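Local coordinates for SusD-like carbohydrate binding protein (Bacteroides vulgatus, PDB 3LEW) that probably binds carbohydrate at the bacterial outer membrane as a SusD-like nutrient-binding protein, at residues Phe271-Thr277 with Arg325-Phe331; Val59-Tyr65 with Tyr283-Asp289; Ala267-His272 with Gln337-Ile341. One frame throughout, in Å; residues are numbered along the deposited sequence. Where two conformers were deposited one is given.

Contact 1. Residues Phe271-Thr277 with Arg325-Phe331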
loop_
_atom_site.group_PDB
_atom_site.type_symbol
_atom_site.label_atom_id
_atom_site.label_comp_id
_atom_site.label_asym_id
_atom_site.label_seq_id
_atom_site.Cartn_x
_atom_site.Cartn_y
_atom_site.Cartn_z
ATOM N N PHE A 271 13.770 -3.530 0.320
ATOM C CA PHE A 271 14.609 -2.613 -0.474
ATOM C C PHE A 271 15.484 -3.339 -1.500
ATOM O O PHE A 271 15.922 -2.727 -2.485
ATOM C CB PHE A 271 15.433 -1.685 0.453
ATOM C CG PHE A 271 14.657 -0.452 0.934
ATOM C CD1 PHE A 271 13.787 -0.533 2.015
ATOM C CD2 PHE A 271 14.766 0.745 0.284
ATOM C CE1 PHE A 271 13.067 0.573 2.438
ATOM C CE2 PHE A 271 14.056 1.871 0.712
ATOM C CZ PHE A 271 13.194 1.776 1.796
ATOM N N HIS A 272 15.745 -4.632 -1.336
ATOM C CA HIS A 272 16.399 -5.368 -2.397
ATOM C C HIS A 272 15.590 -5.452 -3.702
ATOM O O HIS A 272 16.158 -5.678 -4.776
ATOM C CB HIS A 272 16.838 -6.756 -1.945
ATOM C CG HIS A 272 17.958 -6.752 -0.966
ATOM N ND1 HIS A 272 19.210 -6.239 -1.260
ATOM C CD2 HIS A 272 18.032 -7.235 0.297
ATOM C CE1 HIS A 272 20.004 -6.429 -0.220
ATOM N NE2 HIS A 272 19.309 -7.008 0.745
ATOM N N TYR A 273 14.280 -5.259 -3.596
ATOM C CA TYR A 273 13.332 -5.197 -4.731
ATOM C C TYR A 273 13.158 -3.744 -5.205
ATOM O O TYR A 273 13.205 -3.446 -6.427
ATOM C CB TYR A 273 11.970 -5.839 -4.339
ATOM C CG TYR A 273 12.150 -7.221 -3.723
ATOM C CD1 TYR A 273 12.680 -8.254 -4.470
ATOM C CD2 TYR A 273 11.789 -7.486 -2.390
ATOM C CE1 TYR A 273 12.906 -9.503 -3.942
ATOM C CE2 TYR A 273 12.007 -8.734 -1.835
ATOM C CZ TYR A 273 12.577 -9.741 -2.595
ATOM O OH TYR A 273 12.811 -10.997 -2.074
ATOM N N LEU A 274 12.948 -2.851 -4.252
ATOM C CA LEU A 274 12.599 -1.438 -4.551
ATOM C C LEU A 274 13.777 -0.556 -4.960
ATOM O O LEU A 274 13.582 0.418 -5.684
ATOM C CB LEU A 274 11.921 -0.772 -3.372
ATOM C CG LEU A 274 10.595 -1.333 -2.888
ATOM C CD1 LEU A 274 10.153 -0.589 -1.665
ATOM C CD2 LEU A 274 9.567 -1.216 -4.036
ATOM N N ASP A 275 14.970 -0.872 -4.478
ATOM C CA ASP A 275 16.157 -0.071 -4.777
ATOM C C ASP A 275 16.766 -0.640 -6.040
ATOM O O ASP A 275 17.288 -1.762 -6.045
ATOM C CB ASP A 275 17.141 -0.118 -3.597
ATOM C CG ASP A 275 18.346 0.747 -3.799
ATOM O OD1 ASP A 275 18.728 1.008 -4.960
ATOM O OD2 ASP A 275 18.987 1.118 -2.782
ATOM N N THR A 276 16.669 0.135 -7.117
ATOM C CA THR A 276 17.147 -0.266 -8.437
ATOM C C THR A 276 18.402 0.509 -8.823
ATOM O O THR A 276 18.845 0.460 -9.980
ATOM C CB THR A 276 16.070 -0.061 -9.501
ATOM O OG1 THR A 276 15.632 1.320 -9.512
ATOM C CG2 THR A 276 14.858 -0.985 -9.210
ATOM N N THR A 277 18.956 1.244 -7.858
ATOM C CA THR A 277 20.091 2.136 -8.140
ATOM C C THR A 277 21.340 1.984 -7.250
ATOM O O THR A 277 22.449 2.331 -7.681
ATOM C CB THR A 277 19.659 3.620 -8.181
ATOM O OG1 THR A 277 19.206 4.041 -6.888
ATOM C CG2 THR A 277 18.588 3.890 -9.258
ATOM N N ARG A 325 14.910 3.264 -14.210
ATOM C CA ARG A 325 15.009 3.215 -12.772
ATOM C C ARG A 325 14.328 4.397 -12.152
ATOM O O ARG A 325 14.187 5.446 -12.766
ATOM C CB ARG A 325 16.483 3.252 -12.333
ATOM C CG ARG A 325 17.424 2.380 -13.083
ATOM C CD ARG A 325 17.054 0.906 -13.020
ATOM N NE ARG A 325 17.925 0.178 -13.937
ATOM C CZ ARG A 325 18.131 -1.144 -13.907
ATOM N NH1 ARG A 325 17.499 -1.927 -13.044
ATOM N NH2 ARG A 325 18.897 -1.694 -14.807
ATOM N N ASN A 326 13.875 4.209 -10.903
ATOM C CA ASN A 326 13.420 5.290 -10.062
ATOM C C ASN A 326 14.390 5.412 -8.870
ATOM O O ASN A 326 14.564 4.455 -8.134
ATOM C CB ASN A 326 11.983 5.007 -9.562
ATOM C CG ASN A 326 11.265 6.251 -9.090
ATOM O OD1 ASN A 326 11.905 7.293 -8.732
ATOM N ND2 ASN A 326 9.922 6.177 -9.083
ATOM N N SER A 327 15.043 6.569 -8.716
ATOM C CA SER A 327 15.875 6.811 -7.534
ATOM C C SER A 327 15.031 6.963 -6.241
ATOM O O SER A 327 15.592 7.127 -5.136
ATOM C CB SER A 327 16.770 8.020 -7.763
ATOM O OG SER A 327 15.989 9.191 -7.909
ATOM N N LYS A 328 13.708 6.874 -6.345
ATOM C CA LYS A 328 12.813 7.169 -5.196
ATOM C C LYS A 328 13.185 6.411 -3.917
ATOM O O LYS A 328 13.363 7.030 -2.856
ATOM C CB LYS A 328 11.356 6.869 -5.582
ATOM C CG LYS A 328 10.320 7.260 -4.560
ATOM C CD LYS A 328 8.918 7.118 -5.119
ATOM C CE LYS A 328 7.887 7.438 -4.082
ATOM N NZ LYS A 328 6.481 7.376 -4.576
ATOM N N PHE A 329 13.292 5.084 -4.022
ATOM C CA PHE A 329 13.573 4.220 -2.873
ATOM C C PHE A 329 15.036 3.773 -2.928
ATOM O O PHE A 329 15.486 3.195 -3.940
ATOM C CB PHE A 329 12.717 2.979 -2.878
ATOM C CG PHE A 329 11.272 3.245 -2.723
ATOM C CD1 PHE A 329 10.728 3.363 -1.476
ATOM C CD2 PHE A 329 10.452 3.345 -3.841
ATOM C CE1 PHE A 329 9.361 3.606 -1.304
ATOM C CE2 PHE A 329 9.099 3.557 -3.701
ATOM C CZ PHE A 329 8.555 3.691 -2.399
ATOM N N ARG A 330 15.788 4.106 -1.879
ATOM C CA ARG A 330 17.133 3.600 -1.715
ATOM C C ARG A 330 17.401 3.137 -0.312
ATOM O O ARG A 330 16.906 3.709 0.599
ATOM C CB ARG A 330 18.161 4.660 -2.088
ATOM C CG ARG A 330 17.942 5.240 -3.458
ATOM C CD ARG A 330 19.029 6.236 -3.875
ATOM N NE ARG A 330 19.317 7.326 -2.940
ATOM C CZ ARG A 330 18.601 8.457 -2.863
ATOM N NH1 ARG A 330 17.526 8.641 -3.643
ATOM N NH2 ARG A 330 18.958 9.398 -2.018
ATOM N N PHE A 331 18.203 2.087 -0.151
ATOM C CA PHE A 331 18.667 1.706 1.173
ATOM C C PHE A 331 19.240 2.920 1.901
ATOM O O PHE A 331 19.954 3.751 1.331
ATOM C CB PHE A 331 19.780 0.632 1.077
ATOM C CG PHE A 331 19.270 -0.797 0.960
ATOM C CD1 PHE A 331 18.898 -1.499 2.092
ATOM C CD2 PHE A 331 19.190 -1.451 -0.287
ATOM C CE1 PHE A 331 18.458 -2.796 1.997
ATOM C CE2 PHE A 331 18.733 -2.732 -0.375
ATOM C CZ PHE A 331 18.397 -3.423 0.769
HETATM O O HOH W 1 12.918 3.110 -6.476
HETATM O O HOH W 2 16.452 3.198 -6.511
HETATM O O HOH W 3 13.056 1.713 -9.357
#
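This is a buried, largely aromatic packing contact between the short helix 271-274 with the loop that follows it and the loop leaving strand 321-326. Phe271 CB sits over the face of the Phe331 ring, 3.4 Å from its centroid, while the edge of Phe331 points at the face of His272, centroids 4.8 Å apart, so the three rings form an aromatic cluster. Beside it, Leu274 CD1 lies 4.2 Å from the centroid of the Phe329 ring in a CH-pi contact. Through these rings the helix end packs onto the SusD-family part of the chain. Asp275, the first residue past the helix, ties the two segments together: its OD2 accepts from Phe331 N (2.9 Å) and also meets Thr278, while OD1 takes Thr277 N (2.9 Å) in an Asx turn. Where the backbones part, a water accepts from Thr276 N (3.1 Å) and Thr277 OG1 (2.9 Å) and donates to Asn326 O (2.8 Å) and Phe329 O (2.7 Å).

Contact 2. Residues Val59-Tyr65 with Tyr283-Asp289; sequences VVLNSKY and YYSFNVD
A two-stranded antiparallel sheet, short and strongly twisted, pairs strand 59-61, in the starch-binding family region, with strand 286-288, joining segments 218 residues apart; the strand axes approach to 4.5 Å, N-to-C directions at 129°. Val60 and Asn287 are the hydrogen-bonded pair (CA-CA 5.0 Å): Val60 N gives to Asn287 O and Asn287 N to Val60 O, both 2.9 Å. Val59-Val288 (CA-CA 4.8 Å) and Leu61-Phe286 (CA-CA 5.3 Å) flank it as non-hydrogen-bonded pairs. Phe286 (phi/psi -82/78) centres an inverse gamma turn, with a weak 3.0 Å bond from Asn287 N to Ser285 O, which also accepts from Asn62 N (3.2 Å). On the face holding Leu61 and Phe286, Leu61 CD2 stands over the Phe286 ring, 4.3 Å from its centroid. Val59 CG1 reaches Phe286 CD2 at 3.7 Å. Asn62 (chi1 p) gives ND2 to Tyr283 O (3.0 Å), and its OD1 accepts from Lys64 N (3.0 Å), an Asx turn. Tyr284 has left-handed backbone angles (38/51). Tyr65 CB packs on Tyr283 CE1 (3.8 Å), and a water links Tyr65 O (2.7 Å) to Ser285 OG (2.8 Å). Phe286 and Leu61 touch helix 46-54, Phe286 also helix 271-274, and Val60 and Val288 strand 321-326.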
loop_
_atom_site.group_PDB
_atom_site.type_symbol
_atom_site.label_atom_id
_atom_site.label_comp_id
_atom_site.label_asym_id
_atom_site.label_seq_id
_atom_site.Cartn_x
_atom_site.Cartn_y
_atom_site.Cartn_z
ATOM N N VAL A 59 4.849 -0.407 -13.290
ATOM C CA VAL A 59 6.032 -1.132 -12.803
ATOM C C VAL A 59 6.306 -2.302 -13.730
ATOM O O VAL A 59 5.378 -3.023 -14.099
ATOM C CB VAL A 59 5.802 -1.622 -11.338
ATOM C CG1 VAL A 59 6.918 -2.579 -10.844
ATOM C CG2 VAL A 59 5.645 -0.400 -10.391
ATOM N N VAL A 60 7.572 -2.435 -14.135
ATOM C CA VAL A 60 8.118 -3.549 -14.888
ATOM C C VAL A 60 9.066 -4.343 -13.980
ATOM O O VAL A 60 10.052 -3.752 -13.487
ATOM C CB VAL A 60 8.977 -3.003 -16.081
ATOM C CG1 VAL A 60 9.568 -4.126 -16.910
ATOM C CG2 VAL A 60 8.167 -2.019 -16.975
ATOM N N LEU A 61 8.830 -5.633 -13.819
ATOM C CA LEU A 61 9.708 -6.504 -13.055
ATOM C C LEU A 61 10.793 -7.101 -13.964
ATOM O O LEU A 61 10.528 -7.532 -15.103
ATOM C CB LEU A 61 8.914 -7.601 -12.348
ATOM C CG LEU A 61 8.448 -7.324 -10.923
ATOM C CD1 LEU A 61 9.584 -7.309 -9.893
ATOM C CD2 LEU A 61 7.601 -5.990 -10.819
ATOM N N ASN A 62 12.022 -7.136 -13.453
ATOM C CA ASN A 62 13.045 -7.943 -14.094
ATOM C C ASN A 62 12.843 -9.426 -13.748
ATOM O O ASN A 62 11.808 -9.837 -13.194
ATOM C CB ASN A 62 14.492 -7.364 -13.866
ATOM C CG ASN A 62 14.997 -7.555 -12.453
ATOM O OD1 ASN A 62 14.433 -8.360 -11.706
ATOM N ND2 ASN A 62 16.065 -6.827 -12.077
ATOM N N SER A 63 13.829 -10.229 -14.088
ATOM C CA SER A 63 13.838 -11.678 -14.005
ATOM C C SER A 63 14.348 -12.212 -12.670
ATOM O O SER A 63 14.513 -13.429 -12.518
ATOM C CB SER A 63 14.808 -12.211 -15.076
ATOM O OG SER A 63 16.173 -11.963 -14.737
ATOM N N LYS A 64 14.717 -11.319 -11.760
ATOM C CA LYS A 64 15.327 -11.769 -10.533
ATOM C C LYS A 64 14.283 -12.371 -9.595
ATOM O O LYS A 64 13.064 -12.303 -9.794
ATOM C CB LYS A 64 16.077 -10.650 -9.848
ATOM C CG LYS A 64 17.194 -10.043 -10.641
ATOM C CD LYS A 64 18.365 -10.978 -10.771
ATOM C CE LYS A 64 19.422 -10.321 -11.603
ATOM N NZ LYS A 64 20.566 -11.202 -11.875
ATOM N N TYR A 65 14.814 -13.008 -8.552
ATOM C CA TYR A 65 14.003 -13.517 -7.454
ATOM C C TYR A 65 13.033 -12.472 -6.922
ATOM O O TYR A 65 13.349 -11.276 -6.817
ATOM C CB TYR A 65 14.933 -13.948 -6.335
ATOM C CG TYR A 65 14.270 -14.523 -5.120
ATOM C CD1 TYR A 65 13.863 -15.839 -5.111
ATOM C CD2 TYR A 65 14.112 -13.777 -3.972
ATOM C CE1 TYR A 65 13.275 -16.408 -3.959
ATOM C CE2 TYR A 65 13.538 -14.343 -2.840
ATOM C CZ TYR A 65 13.153 -15.645 -2.839
ATOM O OH TYR A 65 12.577 -16.200 -1.697
ATOM N N TYR A 283 18.435 -7.460 -6.001
ATOM C CA TYR A 283 17.515 -7.844 -7.086
ATOM C C TYR A 283 17.095 -6.690 -8.011
ATOM O O TYR A 283 16.789 -6.919 -9.197
ATOM C CB TYR A 283 16.252 -8.538 -6.523
ATOM C CG TYR A 283 16.565 -9.619 -5.524
ATOM C CD1 TYR A 283 17.314 -10.734 -5.901
ATOM C CD2 TYR A 283 16.169 -9.508 -4.191
ATOM C CE1 TYR A 283 17.647 -11.708 -4.996
ATOM C CE2 TYR A 283 16.478 -10.471 -3.284
ATOM C CZ TYR A 283 17.226 -11.571 -3.672
ATOM O OH TYR A 283 17.574 -12.533 -2.737
ATOM N N TYR A 284 17.147 -5.463 -7.497
ATOM C CA TYR A 284 16.904 -4.244 -8.294
ATOM C C TYR A 284 15.771 -4.459 -9.310
ATOM O O TYR A 284 15.924 -4.168 -10.497
ATOM C CB TYR A 284 18.202 -3.776 -8.993
ATOM C CG TYR A 284 19.103 -4.863 -9.464
ATOM C CD1 TYR A 284 20.038 -5.431 -8.616
ATOM C CD2 TYR A 284 19.036 -5.338 -10.784
ATOM C CE1 TYR A 284 20.875 -6.469 -9.036
ATOM C CE2 TYR A 284 19.862 -6.371 -11.205
ATOM C CZ TYR A 284 20.779 -6.919 -10.344
ATOM O OH TYR A 284 21.658 -7.917 -10.786
ATOM N N SER A 285 14.638 -4.955 -8.837
ATOM C CA SER A 285 13.658 -5.585 -9.747
ATOM C C SER A 285 12.433 -4.734 -10.077
ATOM O O SER A 285 11.814 -4.954 -11.124
ATOM C CB SER A 285 13.200 -6.915 -9.170
ATOM O OG SER A 285 12.678 -6.742 -7.847
ATOM N N PHE A 286 12.105 -3.793 -9.196
ATOM C CA PHE A 286 10.940 -2.875 -9.383
ATOM C C PHE A 286 11.311 -1.712 -10.283
ATOM O O PHE A 286 11.584 -0.608 -9.830
ATOM C CB PHE A 286 10.373 -2.425 -8.029
ATOM C CG PHE A 286 9.381 -3.389 -7.449
ATOM C CD1 PHE A 286 9.765 -4.670 -7.093
ATOM C CD2 PHE A 286 8.059 -3.056 -7.330
ATOM C CE1 PHE A 286 8.839 -5.620 -6.581
ATOM C CE2 PHE A 286 7.141 -3.999 -6.826
ATOM C CZ PHE A 286 7.540 -5.257 -6.461
ATOM N N ASN A 287 11.350 -1.989 -11.589
ATOM C CA ASN A 287 11.748 -0.987 -12.534
ATOM C C ASN A 287 10.502 -0.279 -13.053
ATOM O O ASN A 287 9.354 -0.662 -12.728
ATOM C CB ASN A 287 12.588 -1.623 -13.596
ATOM C CG ASN A 287 13.899 -2.144 -13.023
ATOM O OD1 ASN A 287 14.777 -1.351 -12.698
ATOM N ND2 ASN A 287 14.013 -3.469 -12.864
ATOM N N VAL A 288 10.737 0.737 -13.848
ATOM C CA VAL A 288 9.669 1.666 -14.199
ATOM C C VAL A 288 9.195 1.406 -15.639
ATOM O O VAL A 288 10.005 1.197 -16.533
ATOM C CB VAL A 288 10.149 3.113 -14.039
ATOM C CG1 VAL A 288 9.008 4.098 -14.357
ATOM C CG2 VAL A 288 10.733 3.349 -12.656
ATOM N N ASP A 289 7.891 1.450 -15.876
ATOM C CA ASP A 289 7.404 1.567 -17.281
ATOM C C ASP A 289 7.990 2.843 -17.886
ATOM O O ASP A 289 7.714 3.950 -17.415
ATOM C CB ASP A 289 5.882 1.665 -17.289
ATOM C CG ASP A 289 5.281 1.755 -18.686
ATOM O OD1 ASP A 289 6.035 1.728 -19.696
ATOM O OD2 ASP A 289 4.031 1.864 -18.760
HETATM O O HOH W 4 11.701 -9.379 -7.801
#

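Contact 3. Residues Ala267-His272 with Gln337-Ile341; sequences ASYQFH and QLGDI
3-10 geometry at residues 267-270 passes into the short helix that follows and packs against an extended loop that starts in a G1 beta bulge at Gln337 and Leu338. The turn is held by Gln270 N to Ala267 O (3.1 Å), Phe271 N to Ser268 O (2.9 Å) and His272 N to Tyr269 O (2.9 Å). Gln337, in the left-handed region (55/59), points toward the turn; with chi1 m and chi2 t its OE1 accepts from His272 NE2 at 2.9 Å, and its O lies 3.1 Å from Ser268 CB. Gln337 NE2 is bonded to Tyr282 OH, and His272 ND1 to Tyr282 N. Leu338 is extended (-119/139), its CA-to-CB bond pointing away. Gly339 (-164/135) makes the nearest CA approach, 5.0 Å to Ser268 CA; Gly339 N gives to Ser268 OG at 3.0 Å, a hydroxyl also bonded to Gln260. Gly339 CA lies over one face of the Phe271 ring, 4.1 Å from the centroid; a CB on it would clash with Phe271 CE1. Asp340 CA-to-CB points away, and its carboxylate forms a salt bridge with Arg332, while its O meets the ring edge at Phe271 CE1 (3.3 Å). Ile341 (chi1 and chi2 both m) leads into strand 341-345, with CG1 3.8 Å from Ala267 CB and CD1 3.9 Å from Phe271 CE1.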
loop_
_atom_site.group_PDB
_atom_site.type_symbol
_atom_site.label_atom_id
_atom_site.label_comp_id
_atom_site.label_asym_id
_atom_site.label_seq_id
_atom_site.Cartn_x
_atom_site.Cartn_y
_atom_site.Cartn_z
ATOM N N ALA A 267 12.120 -6.184 7.639
ATOM C CA ALA A 267 11.345 -5.486 6.645
ATOM C C ALA A 267 12.235 -4.825 5.587
ATOM O O ALA A 267 11.819 -4.715 4.430
ATOM C CB ALA A 267 10.407 -4.416 7.301
ATOM N N SER A 268 13.431 -4.417 6.011
ATOM C CA SER A 268 14.385 -3.745 5.119
ATOM C C SER A 268 14.705 -4.578 3.865
ATOM O O SER A 268 15.125 -4.030 2.842
ATOM C CB SER A 268 15.680 -3.434 5.848
ATOM O OG SER A 268 15.479 -2.513 6.901
ATOM N N TYR A 269 14.575 -5.892 3.961
ATOM C CA TYR A 269 14.918 -6.772 2.856
ATOM C C TYR A 269 14.139 -6.405 1.591
ATOM O O TYR A 269 14.637 -6.607 0.455
ATOM C CB TYR A 269 14.707 -8.253 3.252
ATOM C CG TYR A 269 15.410 -9.240 2.358
ATOM C CD1 TYR A 269 14.801 -9.697 1.174
ATOM C CD2 TYR A 269 16.659 -9.736 2.687
ATOM C CE1 TYR A 269 15.440 -10.638 0.349
ATOM C CE2 TYR A 269 17.315 -10.653 1.871
ATOM C CZ TYR A 269 16.675 -11.110 0.702
ATOM O OH TYR A 269 17.284 -12.021 -0.116
ATOM N N GLN A 270 12.963 -5.814 1.740
ATOM C CA GLN A 270 12.207 -5.399 0.569
ATOM C C GLN A 270 12.821 -4.270 -0.252
ATOM O O GLN A 270 12.470 -4.099 -1.420
ATOM C CB GLN A 270 10.778 -5.115 0.882
ATOM C CG GLN A 270 10.489 -3.873 1.686
ATOM C CD GLN A 270 9.098 -4.033 2.460
ATOM O OE1 GLN A 270 8.064 -3.701 1.892
ATOM N NE2 GLN A 270 9.111 -4.434 3.760
ATOM N N PHE A 271 13.770 -3.530 0.320
ATOM C CA PHE A 271 14.609 -2.613 -0.474
ATOM C C PHE A 271 15.484 -3.339 -1.500
ATOM O O PHE A 271 15.922 -2.727 -2.485
ATOM C CB PHE A 271 15.433 -1.685 0.453
ATOM C CG PHE A 271 14.657 -0.452 0.934
ATOM C CD1 PHE A 271 13.787 -0.533 2.015
ATOM C CD2 PHE A 271 14.766 0.745 0.284
ATOM C CE1 PHE A 271 13.067 0.573 2.438
ATOM C CE2 PHE A 271 14.056 1.871 0.712
ATOM C CZ PHE A 271 13.194 1.776 1.796
ATOM N N HIS A 272 15.745 -4.632 -1.336
ATOM C CA HIS A 272 16.399 -5.368 -2.397
ATOM C C HIS A 272 15.590 -5.452 -3.702
ATOM O O HIS A 272 16.158 -5.678 -4.776
ATOM C CB HIS A 272 16.838 -6.756 -1.945
ATOM C CG HIS A 272 17.958 -6.752 -0.966
ATOM N ND1 HIS A 272 19.210 -6.239 -1.260
ATOM C CD2 HIS A 272 18.032 -7.235 0.297
ATOM C CE1 HIS A 272 20.004 -6.429 -0.220
ATOM N NE2 HIS A 272 19.309 -7.008 0.745
ATOM N N GLN A 337 22.095 -3.125 5.399
ATOM C CA GLN A 337 20.809 -3.409 4.737
ATOM C C GLN A 337 19.597 -2.902 5.525
ATOM O O GLN A 337 18.731 -3.669 5.928
ATOM C CB GLN A 337 20.701 -4.902 4.392
ATOM C CG GLN A 337 21.795 -5.386 3.449
ATOM C CD GLN A 337 21.737 -6.875 3.149
ATOM O OE1 GLN A 337 20.661 -7.528 3.214
ATOM N NE2 GLN A 337 22.885 -7.422 2.815
ATOM N N LEU A 338 19.562 -1.592 5.768
ATOM C CA LEU A 338 18.463 -0.974 6.488
ATOM C C LEU A 338 17.768 0.057 5.617
ATOM O O LEU A 338 18.397 0.835 4.922
ATOM C CB LEU A 338 18.951 -0.256 7.759
ATOM C CG LEU A 338 19.675 -1.092 8.817
ATOM C CD1 LEU A 338 20.049 -0.170 10.010
ATOM C CD2 LEU A 338 18.786 -2.244 9.273
ATOM N N GLY A 339 16.450 0.060 5.704
ATOM C CA GLY A 339 15.616 1.120 5.116
ATOM C C GLY A 339 14.242 1.047 5.700
ATOM O O GLY A 339 13.672 -0.037 5.787
ATOM N N ASP A 340 13.673 2.199 6.087
ATOM C CA ASP A 340 12.380 2.220 6.761
ATOM C C ASP A 340 11.245 2.088 5.737
ATOM O O ASP A 340 11.390 2.441 4.570
ATOM C CB ASP A 340 12.172 3.498 7.598
ATOM C CG ASP A 340 13.192 3.662 8.745
ATOM O OD1 ASP A 340 14.030 2.743 9.006
ATOM O OD2 ASP A 340 13.149 4.744 9.417
ATOM N N ILE A 341 10.103 1.633 6.221
ATOM C CA ILE A 341 8.960 1.321 5.361
ATOM C C ILE A 341 7.843 2.357 5.570
ATOM O O ILE A 341 7.240 2.401 6.628
ATOM C CB ILE A 341 8.369 -0.053 5.665
ATOM C CG1 ILE A 341 9.444 -1.154 5.681
ATOM C CG2 ILE A 341 7.272 -0.390 4.617
ATOM C CD1 ILE A 341 10.306 -1.268 4.406
#

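Contacts 1 and 3 both use helix 271-274, and contact 2 is bonded to it. Contacts 1 and 3 share Phe271 and His272, and their centres lie about 10 Å apart: the Phe271 ring meets both loops, and Phe331 of contact 1 reaches into contact 3, its CE1 3.7 Å from Gln337 CA. Contact 2, its centre about 10 Å from that of contact 1, is joined to the helix by probable hydrogen bonds between His272 O and Tyr284 N (2.9 Å) and between Tyr273 O and Phe286 N (3.0 Å). Contacts 2 and 3 are about 16 Å apart between centres, yet Tyr283 OH and Tyr269 OH approach to 2.7 Å, a probable hydrogen bond. No ligand marks a carbohydrate site in these three contacts.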